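Local coordinates for protein polyhedrin (PDB 4ZQX) that forms the crystalline matrix of cypovirus occlusion bodies, as polyhedrins do, and binds ATP, at residues R180-N184 and G185-Y189. Residues are numbered along the deposited sequence; the frame is centred on the assembly and turned at random.
Sequences RNMHN and GINLY
One water bridges the N184 side chain and the I186 backbone at the exit of the turn: it donates to N184 OD1 at 2.7 Å and to I186 O at 2.9 Å, joining a side-chain amide and a backbone carbonyl two residues apart. N184 reaches it because CG sits between the backbone N and the carbonyl carbon (chi1 69°), which brings OD1 back over the following peptides. The chain reverses in a type I beta turn from M182 to G185. Its closing bond, G185 N to M182 O at 3.1 Å, is fairly straight at the hydrogen (158°), yet the donor lies above the carbonyl plane. G185 has a positive phi of 95°, where a CB would press against N184 O; the absence of a side chain lets the chain leave the turn in this way.

From the first residue of the turn, the M182 side chain, extended beyond CG, runs along the inside of the loop toward L188 and Y189. Its CB packs against I186 O, and SD accepts a weak but nearly straight hydrogen bond from L188 N at 3.7 Å. The terminal CE touches both L188 CB (3.9 Å) and Y189 CE2 (3.7 Å), the two contacts lying about at right angles around the methyl; the methionine meets the tyrosine side chain at roughly a right angle. Two Asx turns shape the chain: N181 OD1 accepts from H183 N at 2.8 Å, and N187 OD1 from Y189 N at 2.8 Å, the latter donor standing above the amide carbonyl plane.

These ten residues belong to the loop between strand 173-179 and helix 194-200. At their start R180 NH1 donates to P48 O and A25 O; further along, Y189 packs on L194 and V197 of that helix and on G195 of a second subunit.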
loop_
_atom_site.group_PDB
_atom_site.type_symbol
_atom_site.label_atom_id
_atom_site.label_comp_id
_atom_site.label_asym_id
_atom_site.label_seq_id
_atom_site.Cartn_x
_atom_site.Cartn_y
_atom_site.Cartn_z
ATOM N N ARG A 180 7.481 -3.043 -17.983
ATOM C CA ARG A 180 8.677 -3.642 -18.540
ATOM C C ARG A 180 8.655 -3.743 -20.081
ATOM O O ARG A 180 7.636 -4.080 -20.677
ATOM C CB ARG A 180 8.851 -5.045 -17.959
ATOM C CG ARG A 180 10.205 -5.643 -18.300
ATOM C CD ARG A 180 10.434 -7.005 -17.664
ATOM N NE ARG A 180 11.842 -7.385 -17.784
ATOM C CZ ARG A 180 12.811 -7.023 -16.929
ATOM N NH1 ARG A 180 12.566 -6.279 -15.840
ATOM N NH2 ARG A 180 14.046 -7.415 -17.164
ATOM N N ASN A 181 9.793 -3.463 -20.707
ATOM C CA ASN A 181 9.990 -3.694 -22.133
ATOM C C ASN A 181 9.860 -5.194 -22.506
ATOM O O ASN A 181 10.642 -6.034 -22.055
ATOM C CB ASN A 181 11.374 -3.124 -22.498
ATOM C CG ASN A 181 11.781 -3.397 -23.941
ATOM O OD1 ASN A 181 10.999 -3.875 -24.741
ATOM N ND2 ASN A 181 13.026 -3.075 -24.271
ATOM N N MET A 182 8.871 -5.516 -23.339
ATOM C CA MET A 182 8.690 -6.884 -23.847
ATOM C C MET A 182 8.771 -6.900 -25.375
ATOM O O MET A 182 8.244 -7.809 -26.032
ATOM C CB MET A 182 7.361 -7.475 -23.353
ATOM C CG MET A 182 7.273 -7.538 -21.849
ATOM S SD MET A 182 5.811 -8.441 -21.279
ATOM C CE MET A 182 5.881 -7.955 -19.561
ATOM N N HIS A 183 9.471 -5.915 -25.937
ATOM C CA HIS A 183 9.605 -5.812 -27.392
ATOM C C HIS A 183 10.487 -6.911 -27.995
ATOM O O HIS A 183 10.681 -6.945 -29.207
ATOM C CB HIS A 183 10.128 -4.426 -27.794
ATOM C CG HIS A 183 9.156 -3.314 -27.528
ATOM N ND1 HIS A 183 9.549 -2.047 -27.158
ATOM C CD2 HIS A 183 7.804 -3.285 -27.573
ATOM C CE1 HIS A 183 8.481 -1.285 -26.990
ATOM N NE2 HIS A 183 7.410 -2.012 -27.232
ATOM N N ASN A 184 11.030 -7.797 -27.164
ATOM C CA ASN A 184 11.698 -8.993 -27.683
ATOM C C ASN A 184 10.704 -10.065 -28.160
ATOM O O ASN A 184 11.104 -11.140 -28.603
ATOM C CB ASN A 184 12.716 -9.556 -26.667
ATOM C CG ASN A 184 12.067 -10.155 -25.424
ATOM O OD1 ASN A 184 10.882 -9.985 -25.173
ATOM N ND2 ASN A 184 12.863 -10.847 -24.631
ATOM N N GLY A 185 9.408 -9.757 -28.086
ATOM C CA GLY A 185 8.399 -10.584 -28.730
ATOM C C GLY A 185 7.735 -11.630 -27.850
ATOM O O GLY A 185 6.898 -12.402 -28.336
ATOM N N ILE A 186 8.095 -11.655 -26.564
ATOM C CA ILE A 186 7.577 -12.646 -25.611
ATOM C C ILE A 186 6.667 -12.000 -24.563
ATOM O O ILE A 186 7.035 -10.998 -23.921
ATOM C CB ILE A 186 8.745 -13.378 -24.908
ATOM C CG1 ILE A 186 9.523 -14.233 -25.921
ATOM C CG2 ILE A 186 8.250 -14.278 -23.767
ATOM C CD1 ILE A 186 10.963 -14.440 -25.556
ATOM N N ASN A 187 5.474 -12.566 -24.398
ATOM C CA ASN A 187 4.509 -12.047 -23.424
ATOM C C ASN A 187 4.706 -12.778 -22.104
ATOM O O ASN A 187 4.379 -13.956 -21.989
ATOM C CB ASN A 187 3.078 -12.212 -23.938
ATOM C CG ASN A 187 2.031 -11.680 -22.962
ATOM O OD1 ASN A 187 2.367 -11.217 -21.870
ATOM N ND2 ASN A 187 0.755 -11.716 -23.370
ATOM N N LEU A 188 5.261 -12.078 -21.119
ATOM C CA LEU A 188 5.513 -12.680 -19.815
ATOM C C LEU A 188 4.240 -12.999 -19.016
ATOM O O LEU A 188 4.293 -13.770 -18.047
ATOM C CB LEU A 188 6.433 -11.784 -18.978
ATOM C CG LEU A 188 7.857 -11.576 -19.512
ATOM C CD1 LEU A 188 8.658 -10.733 -18.527
ATOM C CD2 LEU A 188 8.573 -12.919 -19.793
ATOM N N TYR A 189 3.109 -12.421 -19.418
ATOM C CA TYR A 189 1.822 -12.699 -18.778
ATOM C C TYR A 189 1.110 -13.899 -19.404
ATOM O O TYR A 189 0.033 -14.277 -18.955
ATOM C CB TYR A 189 0.882 -11.485 -18.859
ATOM C CG TYR A 189 1.377 -10.259 -18.131
ATOM C CD1 TYR A 189 1.239 -10.140 -16.754
ATOM C CD2 TYR A 189 1.976 -9.223 -18.820
ATOM C CE1 TYR A 189 1.677 -9.016 -16.095
ATOM C CE2 TYR A 189 2.419 -8.085 -18.167
ATOM C CZ TYR A 189 2.272 -7.993 -16.801
ATOM O OH TYR A 189 2.709 -6.866 -16.141
HETATM O O HOH W 1 9.559 -10.260 -22.811
#